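Lic12234 (Leptospira interrogans, PDB 4TZH) is of unknown function but is a leucine-rich repeat protein of a human pathogen, regarded as a virulence factor and probably built to bind a partner molecule. Local coordinates at residues A[53-58]-A[78-83]; A[66-71]-A[88-93]; A[74-79]-A[92-97]; A[116-121]-A[139-144]. All coordinates share one frame; numbering follows the deposited sequence. Where two conformers were deposited one is given.

Interaction 1: residues A[53-58]-A[78-83]. With ZN (zinc ion), chain F.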
# COMPACT_ATOMS: atom_id res chain seq x y z
N LEU A 53 -12.55 -7.00 3.81
CA LEU A 53 -11.36 -7.85 3.88
C LEU A 53 -10.56 -7.60 5.15
O LEU A 53 -10.45 -6.46 5.59
CB LEU A 53 -10.46 -7.61 2.67
CG LEU A 53 -11.07 -7.86 1.30
CD1 LEU A 53 -10.12 -7.39 0.18
CD2 LEU A 53 -11.32 -9.33 1.08
N THR A 54 -9.96 -8.65 5.71
CA THR A 54 -9.07 -8.49 6.86
C THR A 54 -7.61 -8.77 6.49
O THR A 54 -6.70 -8.36 7.22
CB THR A 54 -9.53 -9.34 8.03
OG1 THR A 54 -9.47 -10.71 7.66
CG2 THR A 54 -10.94 -8.99 8.50
N THR A 55 -7.40 -9.42 5.35
CA THR A 55 -6.06 -9.75 4.83
C THR A 55 -6.19 -10.08 3.38
O THR A 55 -7.28 -9.93 2.78
CB THR A 55 -5.42 -10.92 5.63
OG1 THR A 55 -4.02 -11.01 5.27
CG2 THR A 55 -6.15 -12.27 5.43
N LEU A 56 -5.08 -10.53 2.78
CA LEU A 56 -5.07 -11.00 1.41
C LEU A 56 -4.62 -12.44 1.41
O LEU A 56 -3.82 -12.83 2.27
CB LEU A 56 -4.09 -10.18 0.55
CG LEU A 56 -4.42 -8.72 0.37
CD1 LEU A 56 -3.32 -8.05 -0.40
CD2 LEU A 56 -5.74 -8.55 -0.39
N PRO A 57 -5.05 -13.25 0.43
CA PRO A 57 -4.58 -14.64 0.38
C PRO A 57 -3.10 -14.69 0.00
O PRO A 57 -2.59 -13.78 -0.67
CB PRO A 57 -5.45 -15.25 -0.72
CG PRO A 57 -5.80 -14.07 -1.63
CD PRO A 57 -6.00 -12.94 -0.68
N GLU A 58 -2.43 -15.76 0.37
CA GLU A 58 -1.03 -15.93 -0.00
C GLU A 58 -0.87 -15.98 -1.52
O GLU A 58 0.20 -15.69 -2.04
CB GLU A 58 -0.47 -17.22 0.61
CG GLU A 58 -0.32 -17.14 2.11
CD GLU A 58 0.22 -18.44 2.70
OE1 GLU A 58 -0.54 -19.44 2.74
OE2 GLU A 58 1.43 -18.49 3.01
N ASN A 78 -3.41 -7.28 8.52
CA ASN A 78 -2.17 -8.02 8.30
C ASN A 78 -2.08 -8.46 6.87
O ASN A 78 -3.10 -8.48 6.16
CB ASN A 78 -2.12 -9.26 9.24
CG ASN A 78 -3.16 -10.32 8.90
OD1 ASN A 78 -2.84 -11.33 8.27
ND2 ASN A 78 -4.41 -10.12 9.31
N PHE A 79 -0.86 -8.88 6.47
CA PHE A 79 -0.59 -9.35 5.13
C PHE A 79 0.18 -10.62 5.14
O PHE A 79 1.01 -10.82 6.03
CB PHE A 79 0.29 -8.34 4.38
CG PHE A 79 -0.33 -6.99 4.21
CD1 PHE A 79 -1.27 -6.77 3.22
CD2 PHE A 79 -0.03 -5.96 5.09
CE1 PHE A 79 -1.85 -5.50 3.06
CE2 PHE A 79 -0.60 -4.70 4.94
CZ PHE A 79 -1.51 -4.49 3.93
N PRO A 80 0.04 -11.44 4.08
CA PRO A 80 0.90 -12.63 3.98
C PRO A 80 2.30 -12.18 3.55
O PRO A 80 2.45 -11.13 2.89
CB PRO A 80 0.24 -13.40 2.82
CG PRO A 80 -0.41 -12.34 1.95
CD PRO A 80 -0.91 -11.33 2.96
N LYS A 81 3.32 -12.98 3.84
CA LYS A 81 4.67 -12.61 3.42
C LYS A 81 4.78 -12.51 1.89
O LYS A 81 5.65 -11.80 1.38
CB LYS A 81 5.68 -13.66 3.92
CG LYS A 81 5.95 -13.50 5.41
CD LYS A 81 7.17 -14.30 5.81
CE LYS A 81 7.43 -14.15 7.28
NZ LYS A 81 8.00 -12.82 7.65
N GLU A 82 3.89 -13.24 1.15
CA GLU A 82 3.93 -13.26 -0.31
C GLU A 82 3.73 -11.88 -0.96
O GLU A 82 4.00 -11.74 -2.15
CB GLU A 82 2.94 -14.29 -0.87
CG GLU A 82 3.38 -15.74 -0.67
CD GLU A 82 3.13 -16.40 0.68
OE1 GLU A 82 2.67 -15.73 1.64
OE2 GLU A 82 3.35 -17.63 0.75
N ILE A 83 3.30 -10.87 -0.18
CA ILE A 83 3.23 -9.52 -0.75
C ILE A 83 4.60 -9.06 -1.25
O ILE A 83 4.68 -8.23 -2.15
CB ILE A 83 2.62 -8.48 0.23
CG1 ILE A 83 3.46 -8.27 1.52
CG2 ILE A 83 1.20 -8.83 0.56
CD1 ILE A 83 3.20 -6.89 2.27
ZN ZN F . 2.87 -17.22 3.06
O HOH W 1 -7.01 -11.82 8.89
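Thr55 meets Asn78, and Glu58 meets Glu82, where two successive coils of the leucine-rich repeat solenoid run side by side on its convex surface. The segments 53-58 and 78-83 head nearly the same way, 15° apart.

One direct hydrogen bond joins them. Thr55 OG1 gives its proton to Asn78 O at 2.8 Å. The hydroxyl stands anti to the backbone N (chi1 -168°), and it sits above the plane of the Asn78 carbonyl. Nearby, a water links Thr54 OG1 to Asn78 ND2.

Packing around Pro80 and Leu56 fills the middle. Pro80 packs against 56-58 through its ring atoms, with CD 3.3 Å from Leu56 O and CB 3.8 Å from Glu58 CG. Leu56 CD1 comes to the edge of the Phe79 ring, 4.4 Å from CD1. Leu56 N is buried and has no partner.

A zinc ion closes the far end. Its two carboxylates stand almost perpendicular, their planes 86° apart. They come close because both bind the metal, which probably offsets their repulsion. Glu58 reaches it with a chain extended beyond CG and uses OE2 alone, at 1.9 Å from the zinc. Glu82 chelates with both oxygens, OE1 at 2.1 Å and OE2 at 2.4 Å from the ion.

Interaction 2: residues A[66-71]-A[88-93]. With ZN (zinc ion), chain E; ZN (zinc ion), chain C.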
# COMPACT_ATOMS: atom_id res chain seq x y z
N LEU A 66 1.45 -7.07 -11.20
CA LEU A 66 0.58 -6.05 -10.63
C LEU A 66 1.31 -4.73 -10.44
O LEU A 66 2.37 -4.70 -9.80
CB LEU A 66 0.08 -6.54 -9.28
CG LEU A 66 -1.22 -6.00 -8.77
CD1 LEU A 66 -2.40 -6.36 -9.69
CD2 LEU A 66 -1.49 -6.48 -7.37
N LYS A 67 0.71 -3.64 -10.92
CA LYS A 67 1.26 -2.29 -10.78
C LYS A 67 0.47 -1.47 -9.78
O LYS A 67 1.03 -0.57 -9.14
CB LYS A 67 1.22 -1.53 -12.10
CG LYS A 67 2.07 -2.16 -13.19
CD LYS A 67 1.90 -1.30 -14.47
CE LYS A 67 3.22 -0.88 -15.04
NZ LYS A 67 3.06 -0.39 -16.44
N TYR A 68 -0.82 -1.74 -9.66
CA TYR A 68 -1.66 -0.91 -8.79
C TYR A 68 -2.54 -1.80 -7.93
O TYR A 68 -3.12 -2.75 -8.44
CB TYR A 68 -2.57 0.00 -9.65
CG TYR A 68 -1.86 0.68 -10.79
CD1 TYR A 68 -0.92 1.67 -10.55
CD2 TYR A 68 -2.19 0.41 -12.10
CE1 TYR A 68 -0.27 2.32 -11.59
CE2 TYR A 68 -1.56 1.05 -13.16
CZ TYR A 68 -0.60 2.01 -12.89
OH TYR A 68 0.05 2.65 -13.92
N LEU A 69 -2.60 -1.50 -6.63
CA LEU A 69 -3.41 -2.31 -5.73
C LEU A 69 -4.14 -1.34 -4.83
O LEU A 69 -3.51 -0.57 -4.07
CB LEU A 69 -2.49 -3.23 -4.91
CG LEU A 69 -3.15 -4.13 -3.88
CD1 LEU A 69 -4.25 -5.00 -4.52
CD2 LEU A 69 -2.10 -5.02 -3.22
N ASP A 70 -5.46 -1.38 -4.91
CA ASP A 70 -6.33 -0.52 -4.10
C ASP A 70 -7.11 -1.40 -3.12
O ASP A 70 -8.00 -2.12 -3.55
CB ASP A 70 -7.29 0.24 -5.01
CG ASP A 70 -8.40 0.94 -4.24
OD1 ASP A 70 -8.23 1.16 -3.05
OD2 ASP A 70 -9.42 1.25 -4.87
N ILE A 71 -6.72 -1.35 -1.86
CA ILE A 71 -7.40 -2.10 -0.80
C ILE A 71 -7.95 -1.15 0.23
O ILE A 71 -8.11 -1.49 1.39
CB ILE A 71 -6.54 -3.14 -0.07
CG1 ILE A 71 -5.34 -3.54 -0.91
CG2 ILE A 71 -7.44 -4.30 0.36
CD1 ILE A 71 -4.31 -4.48 -0.17
N ASN A 88 6.58 -5.29 -9.05
CA ASN A 88 6.25 -4.31 -10.06
C ASN A 88 5.20 -3.32 -9.52
O ASN A 88 4.78 -2.42 -10.24
CB ASN A 88 5.69 -5.00 -11.27
CG ASN A 88 6.80 -5.60 -12.08
OD1 ASN A 88 7.79 -4.93 -12.37
ND2 ASN A 88 6.68 -6.88 -12.39
N LEU A 89 4.83 -3.45 -8.24
CA LEU A 89 3.82 -2.57 -7.68
C LEU A 89 4.32 -1.14 -7.58
O LEU A 89 5.38 -0.91 -6.98
CB LEU A 89 3.40 -3.12 -6.33
CG LEU A 89 2.06 -2.59 -5.80
CD1 LEU A 89 0.90 -3.16 -6.61
CD2 LEU A 89 1.86 -2.92 -4.32
N GLU A 90 3.53 -0.17 -8.09
CA GLU A 90 3.89 1.24 -8.12
C GLU A 90 3.03 2.08 -7.21
O GLU A 90 3.49 3.12 -6.72
CB GLU A 90 3.76 1.80 -9.56
CG GLU A 90 4.68 1.05 -10.54
CD GLU A 90 4.73 1.58 -11.96
OE1 GLU A 90 4.18 2.67 -12.20
OE2 GLU A 90 5.34 0.94 -12.84
N VAL A 91 1.76 1.68 -7.01
CA VAL A 91 0.83 2.47 -6.19
C VAL A 91 0.08 1.51 -5.28
O VAL A 91 -0.43 0.48 -5.77
CB VAL A 91 -0.19 3.21 -7.07
CG1 VAL A 91 -1.18 4.02 -6.20
CG2 VAL A 91 0.52 4.12 -8.07
N LEU A 92 0.03 1.84 -4.00
CA LEU A 92 -0.66 1.00 -3.02
C LEU A 92 -1.56 1.90 -2.17
O LEU A 92 -1.06 2.77 -1.44
CB LEU A 92 0.37 0.28 -2.16
CG LEU A 92 -0.17 -0.59 -1.04
CD1 LEU A 92 -1.22 -1.60 -1.54
CD2 LEU A 92 0.99 -1.39 -0.40
N PHE A 93 -2.88 1.69 -2.29
CA PHE A 93 -3.83 2.42 -1.46
C PHE A 93 -4.27 1.52 -0.30
O PHE A 93 -4.92 0.49 -0.52
CB PHE A 93 -5.09 2.81 -2.25
CG PHE A 93 -4.90 3.86 -3.31
CD1 PHE A 93 -5.01 5.21 -3.00
CD2 PHE A 93 -4.81 3.50 -4.64
CE1 PHE A 93 -4.86 6.18 -4.00
CE2 PHE A 93 -4.67 4.47 -5.63
CZ PHE A 93 -4.66 5.80 -5.30
ZN ZN E . 5.47 1.77 -14.63
ZN ZN C . -9.84 1.54 -6.74
O HOH W 2 4.03 -6.68 -8.78
O HOH W 3 2.19 4.17 -13.14
O HOH W 4 6.42 0.32 -15.79
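Leu69 and Leu92 are paired on neighbouring parallel strands, 68-70 and 91-93, of the leucine-rich repeat sheet. Their side chains lie side by side and point the same way, into the solenoid.

Leu69 can be followed outward. Its CB touches Leu89 CD1 at 3.8 Å and also nears Leu92 CD1. CG is anti to the backbone N (chi1 179°) and meets the same Leu92 methyl. At the tip, CD2 is 3.9 Å from Leu92 CD1.

The backbone ladder holds the strands in register. Leu69 N bonds to Val91 O, Phe93 N to Leu69 O, and Ile71 N to Phe93 O. Lys67 O is gripped twice, by Glu90 N at 2.7 Å and by Val91 N at 3.2 Å.

Tyr68, Asp70, Val91 and Phe93 are on the other face. Val91 CG2 comes to the edge of the Tyr68 ring, 3.8 Å from CD1, while Lys67 CB covers one ring face. A water bridges Tyr68 OH and Glu90 OE1. Glu90 OE2 binds one zinc ion at 2.0 Å. Asp70 OD2 binds another at 1.9 Å, together with His47, and Asp70 OD1 accepts a bond from Ser72.

Strand 45-47 flanks 68-70 on its other side, and Leu46 packs on Leu66 and Leu69. Strand 114-116 follows 91-93, with the Tyr116 ring nearly parallel to that of Phe93.

Interaction 3: residues A[74-79]-A[92-97]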
# COMPACT_ATOMS: atom_id res chain seq x y z
N ASN A 74 -11.24 -1.13 3.93
CA ASN A 74 -11.51 -2.52 4.31
C ASN A 74 -11.22 -2.57 5.80
O ASN A 74 -11.32 -1.54 6.49
CB ASN A 74 -10.63 -3.49 3.51
CG ASN A 74 -11.22 -3.76 2.17
OD1 ASN A 74 -12.07 -4.62 2.04
ND2 ASN A 74 -10.79 -3.05 1.12
N GLN A 75 -10.97 -3.77 6.35
CA GLN A 75 -10.60 -3.91 7.76
C GLN A 75 -9.26 -4.66 7.79
O GLN A 75 -9.05 -5.54 8.63
CB GLN A 75 -11.69 -4.71 8.54
CG GLN A 75 -13.10 -4.10 8.46
CD GLN A 75 -14.21 -5.13 8.58
OE1 GLN A 75 -14.05 -6.24 9.13
NE2 GLN A 75 -15.38 -4.79 8.03
N ILE A 76 -8.34 -4.32 6.85
CA ILE A 76 -7.06 -5.01 6.74
C ILE A 76 -6.22 -4.80 7.99
O ILE A 76 -5.97 -3.65 8.33
CB ILE A 76 -6.30 -4.51 5.46
CG1 ILE A 76 -7.08 -4.79 4.13
CG2 ILE A 76 -4.86 -5.07 5.39
CD1 ILE A 76 -7.14 -6.30 3.66
N SER A 77 -5.74 -5.88 8.61
CA SER A 77 -4.88 -5.76 9.78
C SER A 77 -3.53 -6.45 9.57
O SER A 77 -2.62 -6.25 10.36
CB SER A 77 -5.58 -6.32 11.01
OG SER A 77 -5.79 -7.71 10.82
N ASN A 78 -3.41 -7.28 8.52
CA ASN A 78 -2.17 -8.02 8.30
C ASN A 78 -2.08 -8.46 6.87
O ASN A 78 -3.10 -8.48 6.16
CB ASN A 78 -2.12 -9.26 9.24
CG ASN A 78 -3.16 -10.32 8.90
OD1 ASN A 78 -2.84 -11.33 8.27
ND2 ASN A 78 -4.41 -10.12 9.31
N PHE A 79 -0.86 -8.88 6.47
CA PHE A 79 -0.59 -9.35 5.13
C PHE A 79 0.18 -10.62 5.14
O PHE A 79 1.01 -10.82 6.03
CB PHE A 79 0.29 -8.34 4.38
CG PHE A 79 -0.33 -6.99 4.21
CD1 PHE A 79 -1.27 -6.77 3.22
CD2 PHE A 79 -0.03 -5.96 5.09
CE1 PHE A 79 -1.85 -5.50 3.06
CE2 PHE A 79 -0.60 -4.70 4.94
CZ PHE A 79 -1.51 -4.49 3.93
N LEU A 92 0.03 1.84 -4.00
CA LEU A 92 -0.66 1.00 -3.02
C LEU A 92 -1.56 1.90 -2.17
O LEU A 92 -1.06 2.77 -1.44
CB LEU A 92 0.37 0.28 -2.16
CG LEU A 92 -0.17 -0.59 -1.04
CD1 LEU A 92 -1.22 -1.60 -1.54
CD2 LEU A 92 0.99 -1.39 -0.40
N PHE A 93 -2.88 1.69 -2.29
CA PHE A 93 -3.83 2.42 -1.46
C PHE A 93 -4.27 1.52 -0.30
O PHE A 93 -4.92 0.49 -0.52
CB PHE A 93 -5.09 2.81 -2.25
CG PHE A 93 -4.90 3.86 -3.31
CD1 PHE A 93 -5.01 5.21 -3.00
CD2 PHE A 93 -4.81 3.50 -4.64
CE1 PHE A 93 -4.86 6.18 -4.00
CE2 PHE A 93 -4.67 4.47 -5.63
CZ PHE A 93 -4.66 5.80 -5.30
N LEU A 94 -3.89 1.90 0.92
CA LEU A 94 -4.24 1.15 2.12
C LEU A 94 -5.00 2.03 3.07
O LEU A 94 -5.17 1.64 4.24
CB LEU A 94 -3.00 0.59 2.81
CG LEU A 94 -2.61 -0.78 2.31
CD1 LEU A 94 -1.16 -1.07 2.72
CD2 LEU A 94 -3.52 -1.82 3.01
N ASN A 95 -5.48 3.17 2.59
CA ASN A 95 -6.17 4.09 3.50
C ASN A 95 -7.48 3.49 4.01
O ASN A 95 -8.16 2.79 3.25
CB ASN A 95 -6.39 5.40 2.83
CG ASN A 95 -6.93 5.30 1.46
OD1 ASN A 95 -6.24 4.78 0.54
ND2 ASN A 95 -8.15 5.79 1.28
N GLY A 96 -7.85 3.83 5.24
CA GLY A 96 -9.11 3.36 5.78
C GLY A 96 -9.09 1.88 6.07
O GLY A 96 -9.90 1.13 5.51
N ASN A 97 -8.17 1.44 6.92
CA ASN A 97 -8.09 0.02 7.28
C ASN A 97 -7.84 -0.12 8.78
O ASN A 97 -8.07 0.83 9.53
CB ASN A 97 -7.03 -0.69 6.42
CG ASN A 97 -7.57 -1.13 5.10
OD1 ASN A 97 -8.44 -2.01 5.10
ND2 ASN A 97 -7.14 -0.53 3.97
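The Phe79 ring meets Leu94 at its edge, and Asn97 OD1 is directed to the backbone of 74-76. Leu94 CD2 lies in the plane of the Phe79 ring, 3.5 Å from CZ, and the two side chains meet tip to tip.

The amide of Asn97 works at both ends. Its OD1 takes the N-H of Ile76 at 2.9 Å in a fairly straight bond of 164°, with the donor tilted from the carbonyl plane. A weak bond from Asn74 N also reaches OD1. The ND2 group turns back to Leu94 O at 2.9 Å, which lies in the amide plane. A chi1 of -85° sets CG beside the backbone N; the bonds at OD1 and ND2 then fix the turn of the amide. Asn74 N makes a second weak bond, to Gly96 O at 3.1 Å.

This is the asparagine ladder of leucine-rich repeats, in which a buried asparagine bonds the turn of its own coil and that of the preceding one. Asn97 ND2 also bonds Ile71 O, and Asn74 is held by Leu48 O in the coil before. The contact lies just beyond strands 68-70 and 91-93, while strand 114-116 flanks the other side of 91-93.

Interaction 4: residues A[116-121]-A[139-144]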
# COMPACT_ATOMS: atom_id res chain seq x y z
N TYR A 116 -0.37 5.13 0.34
CA TYR A 116 -1.36 5.84 1.14
C TYR A 116 -1.77 4.99 2.32
O TYR A 116 -2.29 3.88 2.13
CB TYR A 116 -2.61 6.12 0.31
CG TYR A 116 -2.53 7.34 -0.56
CD1 TYR A 116 -2.75 8.61 -0.04
CD2 TYR A 116 -2.23 7.23 -1.91
CE1 TYR A 116 -2.68 9.75 -0.85
CE2 TYR A 116 -2.21 8.36 -2.74
CZ TYR A 116 -2.38 9.61 -2.19
OH TYR A 116 -2.38 10.71 -3.01
N LEU A 117 -1.51 5.47 3.51
CA LEU A 117 -1.79 4.74 4.75
C LEU A 117 -2.69 5.59 5.64
O LEU A 117 -2.81 5.24 6.83
CB LEU A 117 -0.49 4.39 5.47
CG LEU A 117 0.30 3.27 4.83
CD1 LEU A 117 1.74 3.28 5.30
CD2 LEU A 117 -0.34 1.88 5.16
N ASN A 118 -3.36 6.61 5.08
CA ASN A 118 -4.23 7.49 5.88
C ASN A 118 -5.29 6.68 6.61
O ASN A 118 -5.75 5.66 6.09
CB ASN A 118 -4.99 8.47 5.00
CG ASN A 118 -4.20 9.07 3.87
OD1 ASN A 118 -3.58 8.36 3.06
ND2 ASN A 118 -4.38 10.38 3.69
N ASN A 119 -5.74 7.17 7.77
CA ASN A 119 -6.84 6.53 8.48
C ASN A 119 -6.62 5.07 8.79
O ASN A 119 -7.44 4.20 8.43
CB ASN A 119 -8.16 6.75 7.71
CG ASN A 119 -8.48 8.20 7.50
OD1 ASN A 119 -8.39 8.73 6.39
ND2 ASN A 119 -8.82 8.89 8.57
N ASN A 120 -5.53 4.80 9.49
CA ASN A 120 -5.19 3.49 10.06
C ASN A 120 -4.84 3.77 11.53
O ASN A 120 -5.16 4.86 12.04
CB ASN A 120 -4.06 2.80 9.29
CG ASN A 120 -4.61 2.10 8.08
OD1 ASN A 120 -5.17 1.00 8.20
ND2 ASN A 120 -4.43 2.69 6.91
N GLN A 121 -4.31 2.78 12.25
CA GLN A 121 -4.00 3.02 13.65
C GLN A 121 -2.50 2.77 13.90
O GLN A 121 -2.11 2.21 14.93
CB GLN A 121 -4.91 2.13 14.52
CG GLN A 121 -6.41 2.37 14.26
CD GLN A 121 -6.89 1.54 13.10
OE1 GLN A 121 -6.49 0.39 12.94
NE2 GLN A 121 -7.70 2.13 12.20
N SER A 139 1.78 8.94 2.69
CA SER A 139 0.73 9.61 3.42
C SER A 139 0.35 8.81 4.64
O SER A 139 -0.02 7.64 4.50
CB SER A 139 -0.46 9.81 2.51
OG SER A 139 -1.34 10.69 3.19
N LEU A 140 0.51 9.41 5.81
CA LEU A 140 0.26 8.76 7.10
C LEU A 140 -0.72 9.60 7.91
O LEU A 140 -0.73 9.48 9.14
CB LEU A 140 1.60 8.63 7.87
CG LEU A 140 2.57 7.62 7.26
CD1 LEU A 140 3.99 7.89 7.71
CD2 LEU A 140 2.14 6.19 7.59
N SER A 141 -1.55 10.40 7.25
CA SER A 141 -2.43 11.24 8.04
C SER A 141 -3.44 10.43 8.81
O SER A 141 -3.81 9.32 8.41
CB SER A 141 -3.14 12.27 7.18
OG SER A 141 -3.86 11.65 6.13
N SER A 142 -3.88 10.97 9.96
CA SER A 142 -4.87 10.28 10.78
C SER A 142 -4.48 8.87 11.15
O SER A 142 -5.20 7.92 10.87
CB SER A 142 -6.24 10.31 10.12
OG SER A 142 -6.66 11.66 9.92
N ASN A 143 -3.35 8.74 11.82
CA ASN A 143 -2.88 7.48 12.38
C ASN A 143 -2.68 7.71 13.88
O ASN A 143 -3.27 8.64 14.44
CB ASN A 143 -1.62 7.00 11.66
CG ASN A 143 -2.00 6.15 10.47
OD1 ASN A 143 -2.27 4.96 10.62
ND2 ASN A 143 -2.12 6.74 9.28
N LYS A 144 -1.92 6.85 14.55
CA LYS A 144 -1.71 6.98 16.00
C LYS A 144 -0.21 7.01 16.26
O LYS A 144 0.30 6.42 17.23
CB LYS A 144 -2.40 5.79 16.72
CG LYS A 144 -3.93 5.74 16.51
CD LYS A 144 -4.69 6.82 17.29
CE LYS A 144 -6.13 6.90 16.84
NZ LYS A 144 -6.81 8.10 17.40
O HOH W 5 -6.64 11.41 6.81
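The turns that leave two parallel strands of the leucine-rich repeat sheet stack here, with Tyr116 set against Ser139 and Asn120 against Asn143. Segments 116-121 and 139-144 run 1° apart. Tyr116 and Ser139 form the bridge between these two segments, at the ends of strands 114-116 and 137-139, where Ser139 CB is 3.6 Å from Tyr116 CD1. Leu117 N then bonds Ser139 O at 2.8 Å. On the inner side, Leu117 and Leu140 lie side by side, with Leu117 CD1 3.7 Å from Leu140 CD2.

Further on, Asn119 N bonds Ser141 O at 3.0 Å. Asn120 N makes a weak bond to Ser142 O. The repeated turn explains the match. Asn119 and Ser142 both have positive phi, and each is followed by the buried asparagine of the repeat.

These asparagines form a ladder through the solenoid. Asn143 ND2 reaches across to Leu117 O at 3.0 Å in a nearly straight bond of 172°, with the oxygen in the amide plane. It also bonds Leu140 O in its own turn. Asn120 ND2 bonds the same Leu117 O, but from the opposite face of that carbonyl. One buried oxygen is thus gripped from both faces. Asn143 OD1 accepts from Leu122 N.

The outer side is polar. A water joins Asn119 OD1 and Ser142 OG, and in one conformer of Ser141 it also meets Ser141 OG. Ser142 OG also bonds Asp165. At the far end, Lys144 CG packs 3.9 Å from Gln121 CA.

How the interactions relate
All four interactions join neighbouring coils of one solenoid, at different places round the coil. Interaction 2 is the sheet itself: partly buried, held by regular backbone bonds, with leucines inside and zinc ligands outside. Interactions 3 and 4, both partly buried, lie beyond the strands, and 3 reaches round to Phe79; side-chain amides take over much of the bonding. Interaction 1 is a surface contact on the convex side, with a hydroxyl bond, proline packing and a shared zinc. Interactions 2 and 3 share Leu92 and Phe93, and interactions 1 and 3 share Asn78 and Phe79. Asn97 ND2 ties interaction 3 to Ile71 O of interaction 2. Interaction 4 continues the stack through Leu94 N to Tyr116 O but does not touch interaction 1.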